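Local coordinates for protein alpha-1,6-mannanase (Bacteroides thetaiotaomicron, PDB 4V1S) that probably hydrolyses alpha-1,6-mannosidic linkages in mannan, as a glycoside hydrolase of family GH76, at residues D45-C50 with R386-K391; S79-N84 with A125-L130; L88-E93 with A380-M385; P138-D143 with L172-S177. All coordinates share one frame; numbering follows the deposited sequence.

Contact 1 (D45-C50 with R386-K391); sequences DYYTWC and RAANYK
Lys-391 NZ is gripped by two acceptors beside Asp-45. One is a water molecule 2.8 Å from NZ. The other is the backbone O of Asn-44. The same water donates to Asp-45 OD1, so the opposite charges meet through it and not directly. The bridge lies beside an antiparallel helix pair. Helices 46-61 and 374-394, near the two ends of the chain, approach to 8.4 Å with axes at 159°, consistent with the (alpha/alpha)6 barrel of GH76 enzymes. Small residues allow the close approach. Tyr-46 CG stands anti to its carbonyl carbon (chi1 -61°), and the ring lies across the methyl of Ala-387. Ala-387 CB sits over one face, 3.7 Å from the centroid of the Tyr-46 ring, shifted toward the rim in a CH-pi contact. At the edge of that ring, CD2 of Tyr-46 meets CD of the extended Lys-391 chain at 4.1 Å. The Tyr-46 hydroxyl is hydrogen-bonded to Asn-344 on helix 334-350. An alanine in place of Tyr-46 would probably leave the Ala-387 methyl without its ring and Asn-344 OD1 without its hydroxyl mate. Ala-388 packs beside both tyrosines. Its CB lies 4.0 Å from CB of Tyr-46 and touches the Tyr-47 backbone. The Tyr-47 hydroxyl bonds to Glu-101 and Trp-102. Asp-45 is the N-cap of helix 46-61. Its OD1 takes a weak bond from Thr-48 N, while Thr-48 OG1 donates to Asp-45 OD2 at 2.7 Å, from well above the carboxylate plane.

Contact 2 (S79-N84 with A125-L130); sequences SFIWGN and AGYATL
Ile-81 N donates to Thr-129 O at 2.8 Å, with a bent angle of 133° at the hydrogen. The same oxygen also meets Phe-80 CA at 3.2 Å in a CA-H...O contact. Two side-chain contacts accompany this bond. One is made by Ile-81, whose CG1 stands anti to the backbone N (chi1 -163°), on the way to Tyr-127. Its CD1 touches CB of Tyr-127 at 3.8 Å and also Ala-128 O. The two side chains cross at about a right angle. The other is made by Phe-80, where CD1 of the ring meets CD2 of Leu-130 at 3.7 Å. Thr-129 lies beside Phe-80, pointing the same way. An alanine in place of Leu-130 would probably open a gap beside the Phe-80 ring and leave the ring freer to turn. The contact joins the start of helix 81-97 to the end of strand 124-127 and the loop after it, beyond the hairpin with 117-121, in a fold consistent with the GH76 (alpha/alpha)6 barrel. Further out, Thr-129 OG1 is hydrogen-bonded to Glu-144. Ser-79 OG bonds to Tyr-69 O and accepts from Asn-84 ND2 at 2.9 Å, close to the Asn-84 amide plane. Phe-80 N is hydrogen-bonded to Glu-71 OE1.

Contact 3 (L88-E93 with A380-M385); sequences LYTYTE and AAYMYM
Helices 81-97 and 374-394 run side by side in the same direction, with axes 8.4 Å apart at closest and 19° between them, and Thr-90 and Tyr-382 bring their CA atoms to 4.5 Å. Tyr-89 packs on the Tyr-382 ring. Its CB lies over one face, in a CH-pi contact 3.7 Å from the centroid of the Tyr-382 ring, shifted toward the CD1 side. The Tyr-89 ring turns its edge to the same ring in an edge-to-face pair, with planes at 54°. Here CD2 of Tyr-89 is 3.8 Å from CE2 of Tyr-382. Both hydroxyls are held elsewhere, Tyr-89 by Trp-147 O and Tyr-382 by Asp-321 OD2. In an (alpha/alpha)6 barrel the inner helices run parallel to one another, and this pair is consistent with two neighbours of that inner ring in the GH76 fold. Thr-90 OG1 lies close against the other backbone, 3.2 Å from Tyr-382 CA. It makes no hydrogen bond across the contact and is bonded instead to Phe-86 O in its own helix. Met-385 fills the next step. Its CG rests 3.6 Å from Thr-90 O and 3.7 Å from CB of Glu-93. The Met-385 and Glu-93 side chains run alongside each other with opposite headings. Glu-93 OE2 forms a salt bridge with Arg-386 NH1 and accepts a hydrogen bond from Asn-389 ND2.

Contact 4 (P138-D143 with L172-S177); sequences PDRFYD and LAFSLS
Phe-174 carries the tight part of this contact, meeting both Tyr-142 and Arg-140. Its ring and that of Tyr-142 are close to parallel but offset, with planes at 15° and centroids 4.8 Å apart. Overlap is therefore slight, and CD1 of Tyr-142 comes within 3.5 Å of CE2 of Phe-174. The edge of the Tyr-142 ring also faces the backbone of 172-177, with CD1 3.3 Å from Phe-174 O and near the ring plane. CE1 of Phe-174 lies over one face of the Arg-140 guanidinium, 3.5 Å from CZ of Arg-140, with the two planes at 48°. Ser-175 OG donates to Tyr-142 O at 2.8 Å, in the carbonyl plane. This bond ties the start of helix 142-159 to the late turns of helix 162-177, two consecutive helices, consistent with a helical hairpin of the GH76 (alpha/alpha)6 barrel. The loose side lies at the exposed Ser-177. There a water molecule bridges the contact, 2.6 Å from Tyr-142 OH and 2.7 Å from Ser-177 OG. Ser-177 OG gives its hydrogen to Phe-174 O and accepts from the water. On the buried side, Arg-140 NE forms a salt bridge with Glu-191 and NH1 bonds to Ile-124 O. This pairing is likely to balance the arginine's charge and fix the guanidinium, tilted, against Phe-174.

How the contacts relate
From the N terminus, helix 46-61 opens contact 1, which closes only near the end of the chain on helix 374-394. The other three contacts nest inside that long loop. The start of helix 81-97 opens contact 2 and, further along, contact 3. Contact 2 closes first, at the end of strand 124-127 and just after it, while contact 3 waits for helix 374-394, so the two cross. Contact 4 follows contact 2 in series, within the loop of contact 3. Contacts 1 and 3 share helix 374-394, which they tie to helices 46-61 and 81-97. Contacts 2 and 4 touch through Thr-129 N and Asp-139 O, linking the hairpin region to helices 142-159 and 162-177. Contacts 1 and 4 lie on opposite sides of the chain's centre.

Contact 1 (D45-C50 with R386-K391)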
# COMPACT_ATOMS: atom_id res chain seq x y z
N ASP A 45 -20.36 -2.80 -11.74
CA ASP A 45 -20.74 -2.93 -10.37
C ASP A 45 -19.49 -3.29 -9.58
O ASP A 45 -19.29 -4.44 -9.21
CB ASP A 45 -21.80 -4.00 -10.25
CG ASP A 45 -22.42 -4.07 -8.89
OD1 ASP A 45 -21.97 -3.33 -7.99
OD2 ASP A 45 -23.39 -4.87 -8.75
N TYR A 46 -18.67 -2.28 -9.32
CA TYR A 46 -17.40 -2.48 -8.60
C TYR A 46 -17.59 -3.13 -7.25
O TYR A 46 -16.79 -3.94 -6.84
CB TYR A 46 -16.66 -1.14 -8.42
CG TYR A 46 -16.31 -0.49 -9.74
CD1 TYR A 46 -15.38 -1.06 -10.59
CD2 TYR A 46 -16.95 0.68 -10.15
CE1 TYR A 46 -15.10 -0.49 -11.84
CE2 TYR A 46 -16.67 1.26 -11.37
CZ TYR A 46 -15.74 0.67 -12.22
OH TYR A 46 -15.44 1.24 -13.43
N TYR A 47 -18.65 -2.75 -6.54
CA TYR A 47 -18.89 -3.31 -5.22
C TYR A 47 -19.11 -4.82 -5.27
O TYR A 47 -18.52 -5.58 -4.48
CB TYR A 47 -20.10 -2.62 -4.62
CG TYR A 47 -20.32 -2.81 -3.13
CD1 TYR A 47 -19.37 -2.39 -2.20
CD2 TYR A 47 -21.49 -3.35 -2.64
CE1 TYR A 47 -19.58 -2.52 -0.84
CE2 TYR A 47 -21.71 -3.51 -1.29
CZ TYR A 47 -20.76 -3.07 -0.39
OH TYR A 47 -20.99 -3.19 0.96
N THR A 48 -19.95 -5.26 -6.21
CA THR A 48 -20.12 -6.70 -6.44
C THR A 48 -18.81 -7.38 -6.87
O THR A 48 -18.49 -8.44 -6.39
CB THR A 48 -21.23 -6.97 -7.47
OG1 THR A 48 -22.46 -6.56 -6.86
CG2 THR A 48 -21.32 -8.42 -7.81
N TRP A 49 -18.05 -6.73 -7.73
CA TRP A 49 -16.79 -7.29 -8.15
C TRP A 49 -15.89 -7.52 -6.94
O TRP A 49 -15.23 -8.52 -6.86
CB TRP A 49 -16.06 -6.39 -9.14
CG TRP A 49 -16.74 -6.22 -10.45
CD1 TRP A 49 -17.89 -6.80 -10.86
CD2 TRP A 49 -16.30 -5.37 -11.52
NE1 TRP A 49 -18.20 -6.37 -12.14
CE2 TRP A 49 -17.24 -5.50 -12.56
CE3 TRP A 49 -15.19 -4.55 -11.70
CZ2 TRP A 49 -17.09 -4.82 -13.79
CZ3 TRP A 49 -15.06 -3.86 -12.91
CH2 TRP A 49 -16.01 -4.00 -13.93
N CYS A 50 -15.92 -6.57 -6.01
CA CYS A 50 -15.11 -6.71 -4.80
C CYS A 50 -15.57 -7.91 -3.99
O CYS A 50 -14.77 -8.75 -3.64
CB CYS A 50 -15.18 -5.46 -3.95
SG CYS A 50 -14.22 -5.55 -2.42
N ARG A 386 -12.22 0.55 -3.74
CA ARG A 386 -11.91 1.96 -4.01
C ARG A 386 -12.78 2.54 -5.12
O ARG A 386 -13.35 3.64 -4.99
CB ARG A 386 -10.45 2.15 -4.35
CG ARG A 386 -9.51 1.85 -3.19
CD ARG A 386 -9.50 2.98 -2.20
NE ARG A 386 -8.54 3.99 -2.56
CZ ARG A 386 -8.59 5.27 -2.27
NH1 ARG A 386 -9.61 5.76 -1.61
NH2 ARG A 386 -7.58 6.06 -2.62
N ALA A 387 -12.86 1.82 -6.20
CA ALA A 387 -13.69 2.21 -7.34
C ALA A 387 -15.17 2.33 -6.92
O ALA A 387 -15.84 3.26 -7.30
CB ALA A 387 -13.53 1.22 -8.47
N ALA A 388 -15.65 1.40 -6.10
CA ALA A 388 -17.02 1.46 -5.61
C ALA A 388 -17.27 2.75 -4.81
O ALA A 388 -18.31 3.38 -4.95
CB ALA A 388 -17.31 0.23 -4.76
N ASN A 389 -16.29 3.14 -4.01
CA ASN A 389 -16.41 4.34 -3.19
C ASN A 389 -16.47 5.58 -4.07
O ASN A 389 -17.29 6.44 -3.87
CB ASN A 389 -15.25 4.40 -2.19
CG ASN A 389 -15.44 5.47 -1.15
OD1 ASN A 389 -16.56 5.80 -0.78
ND2 ASN A 389 -14.34 6.02 -0.68
N TYR A 390 -15.58 5.67 -5.07
CA TYR A 390 -15.57 6.84 -5.94
C TYR A 390 -16.79 6.91 -6.88
O TYR A 390 -17.25 7.99 -7.21
CB TYR A 390 -14.24 7.00 -6.67
CG TYR A 390 -13.23 7.63 -5.76
CD1 TYR A 390 -12.47 6.86 -4.89
CD2 TYR A 390 -13.09 9.01 -5.73
CE1 TYR A 390 -11.59 7.43 -4.02
CE2 TYR A 390 -12.20 9.61 -4.87
CZ TYR A 390 -11.46 8.84 -4.01
OH TYR A 390 -10.58 9.46 -3.16
N LYS A 391 -17.33 5.75 -7.26
CA LYS A 391 -18.57 5.71 -8.04
C LYS A 391 -19.70 6.32 -7.18
O LYS A 391 -20.49 7.12 -7.65
CB LYS A 391 -18.89 4.28 -8.46
CG LYS A 391 -20.18 4.15 -9.26
CD LYS A 391 -20.46 2.72 -9.72
CE LYS A 391 -21.78 2.66 -10.49
NZ LYS A 391 -22.07 1.30 -11.02
O HOH W 1 -22.53 -0.26 -8.70

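Contact 2 (S79-N84 with A125-L130)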
# COMPACT_ATOMS: atom_id res chain seq x y z
N SER A 79 0.14 -17.05 5.61
CA SER A 79 0.56 -15.93 4.77
C SER A 79 1.50 -14.97 5.47
O SER A 79 1.41 -14.70 6.68
CB SER A 79 -0.66 -15.16 4.31
OG SER A 79 -1.45 -14.68 5.40
N PHE A 80 2.43 -14.43 4.68
CA PHE A 80 3.17 -13.26 5.09
C PHE A 80 2.19 -12.11 5.28
O PHE A 80 1.08 -12.12 4.78
CB PHE A 80 4.20 -12.89 4.04
CG PHE A 80 5.28 -13.92 3.86
CD1 PHE A 80 6.24 -14.12 4.83
CD2 PHE A 80 5.35 -14.69 2.70
CE1 PHE A 80 7.22 -15.07 4.69
CE2 PHE A 80 6.35 -15.63 2.54
CZ PHE A 80 7.29 -15.81 3.54
N ILE A 81 2.62 -11.11 6.05
CA ILE A 81 1.72 -10.04 6.43
C ILE A 81 1.17 -9.27 5.20
O ILE A 81 -0.00 -8.82 5.20
CB ILE A 81 2.39 -9.11 7.47
CG1 ILE A 81 1.35 -8.26 8.17
CG2 ILE A 81 3.47 -8.24 6.85
CD1 ILE A 81 1.92 -7.47 9.33
N TRP A 82 2.00 -9.14 4.16
CA TRP A 82 1.67 -8.20 3.05
C TRP A 82 0.26 -8.41 2.46
O TRP A 82 -0.49 -7.47 2.32
CB TRP A 82 2.74 -8.35 1.96
CG TRP A 82 2.77 -7.29 0.94
CD1 TRP A 82 1.90 -6.27 0.75
CD2 TRP A 82 3.74 -7.19 -0.09
NE1 TRP A 82 2.29 -5.50 -0.33
CE2 TRP A 82 3.42 -6.05 -0.87
CE3 TRP A 82 4.85 -7.96 -0.45
CZ2 TRP A 82 4.16 -5.67 -1.97
CZ3 TRP A 82 5.62 -7.55 -1.52
CH2 TRP A 82 5.26 -6.43 -2.28
N GLY A 83 -0.09 -9.65 2.09
CA GLY A 83 -1.39 -9.88 1.46
C GLY A 83 -2.55 -9.52 2.36
O GLY A 83 -3.59 -9.11 1.89
N ASN A 84 -2.34 -9.68 3.67
CA ASN A 84 -3.34 -9.29 4.64
C ASN A 84 -3.52 -7.79 4.74
O ASN A 84 -4.59 -7.32 5.13
CB ASN A 84 -2.96 -9.81 6.04
CG ASN A 84 -2.90 -11.32 6.08
OD1 ASN A 84 -3.92 -12.00 6.22
ND2 ASN A 84 -1.73 -11.86 5.87
N ALA A 125 8.32 -2.82 20.17
CA ALA A 125 7.17 -3.52 19.59
C ALA A 125 7.04 -3.22 18.10
O ALA A 125 7.42 -2.13 17.64
CB ALA A 125 5.90 -3.05 20.29
N GLY A 126 6.47 -4.15 17.36
CA GLY A 126 6.23 -3.93 15.97
C GLY A 126 5.70 -5.19 15.33
O GLY A 126 5.82 -6.30 15.88
N TYR A 127 5.09 -5.04 14.15
CA TYR A 127 4.60 -6.20 13.42
C TYR A 127 5.75 -6.99 12.75
O TYR A 127 6.71 -6.40 12.30
CB TYR A 127 3.62 -5.78 12.32
CG TYR A 127 2.27 -5.31 12.83
CD1 TYR A 127 1.30 -6.23 13.24
CD2 TYR A 127 1.96 -3.96 12.93
CE1 TYR A 127 0.07 -5.80 13.78
CE2 TYR A 127 0.73 -3.53 13.42
CZ TYR A 127 -0.22 -4.46 13.84
OH TYR A 127 -1.43 -4.01 14.33
N ALA A 128 5.58 -8.30 12.73
CA ALA A 128 6.45 -9.28 12.05
C ALA A 128 5.86 -9.71 10.72
O ALA A 128 4.64 -9.58 10.47
CB ALA A 128 6.72 -10.47 12.95
N THR A 129 6.73 -10.29 9.88
CA THR A 129 6.33 -10.72 8.58
C THR A 129 5.44 -11.98 8.64
O THR A 129 4.61 -12.20 7.76
CB THR A 129 7.55 -10.96 7.68
OG1 THR A 129 7.14 -10.88 6.31
CG2 THR A 129 8.26 -12.25 8.00
N LEU A 130 5.62 -12.77 9.68
CA LEU A 130 4.80 -13.95 9.94
C LEU A 130 4.26 -13.91 11.36
O LEU A 130 4.73 -13.15 12.20
CB LEU A 130 5.66 -15.20 9.73
CG LEU A 130 5.97 -15.62 8.29
CD1 LEU A 130 7.11 -16.62 8.24
CD2 LEU A 130 4.73 -16.16 7.58

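Contact 3 (L88-E93 with A380-M385)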
# COMPACT_ATOMS: atom_id res chain seq x y z
N LEU A 88 -6.90 -5.58 4.87
CA LEU A 88 -7.14 -4.47 5.81
C LEU A 88 -7.61 -3.21 5.06
O LEU A 88 -8.57 -2.55 5.45
CB LEU A 88 -5.84 -4.18 6.57
CG LEU A 88 -5.84 -3.03 7.55
CD1 LEU A 88 -6.80 -3.31 8.69
CD2 LEU A 88 -4.42 -2.77 8.08
N TYR A 89 -6.89 -2.86 4.00
CA TYR A 89 -7.25 -1.69 3.17
C TYR A 89 -8.67 -1.83 2.57
O TYR A 89 -9.44 -0.87 2.49
CB TYR A 89 -6.28 -1.54 2.02
CG TYR A 89 -4.86 -1.14 2.33
CD1 TYR A 89 -4.45 -0.75 3.61
CD2 TYR A 89 -3.90 -1.14 1.30
CE1 TYR A 89 -3.10 -0.43 3.85
CE2 TYR A 89 -2.59 -0.76 1.52
CZ TYR A 89 -2.18 -0.38 2.80
OH TYR A 89 -0.85 0.04 3.00
N THR A 90 -9.01 -3.05 2.17
CA THR A 90 -10.29 -3.32 1.53
C THR A 90 -11.44 -3.14 2.50
O THR A 90 -12.41 -2.41 2.23
CB THR A 90 -10.34 -4.73 0.94
OG1 THR A 90 -9.28 -4.85 0.01
CG2 THR A 90 -11.65 -4.99 0.28
N TYR A 91 -11.31 -3.76 3.67
CA TYR A 91 -12.39 -3.67 4.66
C TYR A 91 -12.54 -2.24 5.18
O TYR A 91 -13.65 -1.74 5.41
CB TYR A 91 -12.16 -4.64 5.82
CG TYR A 91 -11.95 -6.09 5.43
CD1 TYR A 91 -12.72 -6.70 4.46
CD2 TYR A 91 -11.00 -6.86 6.08
CE1 TYR A 91 -12.47 -8.03 4.10
CE2 TYR A 91 -10.79 -8.19 5.77
CZ TYR A 91 -11.55 -8.80 4.82
OH TYR A 91 -11.29 -10.14 4.51
N THR A 92 -11.42 -1.57 5.37
CA THR A 92 -11.45 -0.17 5.75
C THR A 92 -12.20 0.70 4.75
O THR A 92 -13.08 1.46 5.12
CB THR A 92 -10.04 0.34 5.96
OG1 THR A 92 -9.41 -0.40 7.01
CG2 THR A 92 -10.06 1.85 6.27
N GLU A 93 -11.88 0.55 3.46
CA GLU A 93 -12.61 1.29 2.44
C GLU A 93 -14.09 0.89 2.42
O GLU A 93 -14.96 1.73 2.18
CB GLU A 93 -11.98 1.10 1.07
CG GLU A 93 -12.48 2.01 -0.03
CD GLU A 93 -12.01 3.47 0.06
OE1 GLU A 93 -11.56 3.92 1.13
OE2 GLU A 93 -12.11 4.20 -0.97
N ALA A 380 -6.49 -6.65 -6.00
CA ALA A 380 -7.63 -6.44 -6.90
C ALA A 380 -8.90 -6.11 -6.12
O ALA A 380 -9.60 -5.18 -6.45
CB ALA A 380 -7.83 -7.64 -7.79
N ALA A 381 -9.17 -6.85 -5.05
CA ALA A 381 -10.31 -6.56 -4.21
C ALA A 381 -10.27 -5.14 -3.68
O ALA A 381 -11.28 -4.44 -3.67
CB ALA A 381 -10.39 -7.56 -3.06
N TYR A 382 -9.07 -4.70 -3.25
CA TYR A 382 -8.89 -3.35 -2.74
C TYR A 382 -9.23 -2.30 -3.81
O TYR A 382 -10.01 -1.37 -3.56
CB TYR A 382 -7.48 -3.19 -2.20
CG TYR A 382 -7.07 -1.79 -1.86
CD1 TYR A 382 -7.86 -0.98 -1.08
CD2 TYR A 382 -5.84 -1.28 -2.29
CE1 TYR A 382 -7.48 0.34 -0.75
CE2 TYR A 382 -5.45 0.02 -2.00
CZ TYR A 382 -6.26 0.83 -1.22
OH TYR A 382 -5.85 2.11 -0.96
N MET A 383 -8.72 -2.50 -5.02
CA MET A 383 -9.05 -1.59 -6.13
C MET A 383 -10.54 -1.54 -6.41
O MET A 383 -11.12 -0.47 -6.64
CB MET A 383 -8.31 -1.99 -7.37
CG MET A 383 -6.82 -1.73 -7.28
SD MET A 383 -6.32 0.00 -7.15
CE MET A 383 -6.21 0.23 -5.40
N TYR A 384 -11.19 -2.70 -6.35
CA TYR A 384 -12.64 -2.70 -6.61
C TYR A 384 -13.41 -1.92 -5.57
O TYR A 384 -14.37 -1.24 -5.90
CB TYR A 384 -13.21 -4.12 -6.77
CG TYR A 384 -12.67 -4.91 -7.92
CD1 TYR A 384 -12.36 -4.31 -9.14
CD2 TYR A 384 -12.44 -6.28 -7.79
CE1 TYR A 384 -11.79 -5.04 -10.17
CE2 TYR A 384 -11.95 -7.06 -8.86
CZ TYR A 384 -11.63 -6.42 -10.04
OH TYR A 384 -11.13 -7.14 -11.09
N MET A 385 -13.02 -2.05 -4.30
CA MET A 385 -13.70 -1.33 -3.26
C MET A 385 -13.45 0.19 -3.39
O MET A 385 -14.35 1.01 -3.16
CB MET A 385 -13.29 -1.84 -1.88
CG MET A 385 -14.15 -1.31 -0.75
SD MET A 385 -15.83 -1.90 -0.76
CE MET A 385 -15.66 -3.41 0.19

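Contact 4 (P138-D143 with L172-S177)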
# COMPACT_ATOMS: atom_id res chain seq x y z
N PRO A 138 11.13 -12.59 16.13
CA PRO A 138 10.42 -12.23 14.92
C PRO A 138 11.34 -11.73 13.82
O PRO A 138 12.47 -11.32 14.10
CB PRO A 138 9.51 -11.09 15.39
CG PRO A 138 10.43 -10.35 16.35
CD PRO A 138 11.22 -11.44 17.05
N ASP A 139 10.86 -11.78 12.59
CA ASP A 139 11.55 -11.25 11.42
C ASP A 139 10.75 -10.02 11.03
O ASP A 139 9.63 -10.14 10.52
CB ASP A 139 11.57 -12.31 10.30
CG ASP A 139 12.60 -12.04 9.21
OD1 ASP A 139 13.51 -11.17 9.36
OD2 ASP A 139 12.52 -12.74 8.16
N ARG A 140 11.32 -8.84 11.32
CA ARG A 140 10.55 -7.59 11.15
C ARG A 140 11.15 -6.65 10.12
O ARG A 140 12.38 -6.63 9.95
CB ARG A 140 10.35 -6.88 12.48
CG ARG A 140 9.73 -7.77 13.55
CD ARG A 140 9.27 -7.00 14.76
NE ARG A 140 10.41 -6.47 15.52
CZ ARG A 140 10.30 -5.91 16.72
NH1 ARG A 140 9.13 -5.81 17.31
NH2 ARG A 140 11.37 -5.47 17.36
N PHE A 141 10.24 -5.96 9.41
CA PHE A 141 10.54 -5.10 8.27
C PHE A 141 9.97 -3.73 8.48
O PHE A 141 8.81 -3.59 8.86
CB PHE A 141 9.97 -5.74 6.99
CG PHE A 141 10.62 -7.06 6.67
CD1 PHE A 141 10.25 -8.23 7.37
CD2 PHE A 141 11.63 -7.14 5.75
CE1 PHE A 141 10.84 -9.44 7.09
CE2 PHE A 141 12.26 -8.36 5.50
CZ PHE A 141 11.87 -9.49 6.19
N TYR A 142 10.79 -2.72 8.23
CA TYR A 142 10.36 -1.36 8.52
C TYR A 142 9.29 -0.94 7.50
O TYR A 142 8.38 -0.20 7.86
CB TYR A 142 11.55 -0.39 8.57
CG TYR A 142 12.54 -0.75 9.66
CD1 TYR A 142 12.24 -0.52 10.99
CD2 TYR A 142 13.75 -1.37 9.37
CE1 TYR A 142 13.14 -0.86 12.00
CE2 TYR A 142 14.64 -1.71 10.39
CZ TYR A 142 14.32 -1.45 11.70
OH TYR A 142 15.19 -1.77 12.74
N ASP A 143 9.37 -1.45 6.27
CA ASP A 143 8.35 -1.15 5.28
C ASP A 143 6.99 -1.78 5.62
O ASP A 143 5.97 -1.09 5.58
CB ASP A 143 8.78 -1.45 3.84
CG ASP A 143 9.10 -2.91 3.59
OD1 ASP A 143 9.38 -3.65 4.56
OD2 ASP A 143 9.10 -3.34 2.41
N LEU A 172 4.08 2.69 13.27
CA LEU A 172 4.85 3.83 12.76
C LEU A 172 6.09 4.05 13.65
O LEU A 172 7.18 4.32 13.13
CB LEU A 172 4.02 5.08 12.63
CG LEU A 172 4.80 6.29 12.10
CD1 LEU A 172 5.54 5.97 10.80
CD2 LEU A 172 3.88 7.48 11.92
N ALA A 173 5.95 3.91 14.97
CA ALA A 173 7.13 4.05 15.84
C ALA A 173 8.18 3.01 15.49
O ALA A 173 9.41 3.27 15.51
CB ALA A 173 6.73 3.93 17.29
N PHE A 174 7.72 1.82 15.13
CA PHE A 174 8.66 0.82 14.69
C PHE A 174 9.38 1.26 13.43
O PHE A 174 10.61 1.19 13.34
CB PHE A 174 8.03 -0.56 14.53
CG PHE A 174 9.06 -1.62 14.19
CD1 PHE A 174 9.92 -2.08 15.16
CD2 PHE A 174 9.26 -2.04 12.89
CE1 PHE A 174 10.92 -2.98 14.84
CE2 PHE A 174 10.24 -2.94 12.57
CZ PHE A 174 11.08 -3.42 13.54
N SER A 175 8.63 1.69 12.43
CA SER A 175 9.26 2.15 11.17
C SER A 175 10.27 3.28 11.46
O SER A 175 11.37 3.33 10.89
CB SER A 175 8.21 2.63 10.17
OG SER A 175 7.34 1.59 9.77
N LEU A 176 9.87 4.21 12.33
CA LEU A 176 10.76 5.34 12.62
C LEU A 176 12.02 4.93 13.39
O LEU A 176 13.06 5.64 13.32
CB LEU A 176 10.01 6.44 13.39
CG LEU A 176 9.04 7.25 12.56
CD1 LEU A 176 8.10 8.04 13.47
CD2 LEU A 176 9.72 8.19 11.56
N SER A 177 11.98 3.77 14.05
CA SER A 177 13.14 3.29 14.77
C SER A 177 14.18 2.76 13.76
O SER A 177 15.33 2.52 14.12
CB SER A 177 12.80 2.18 15.78
OG SER A 177 12.53 0.91 15.17
O HOH W 2 14.80 -0.59 15.07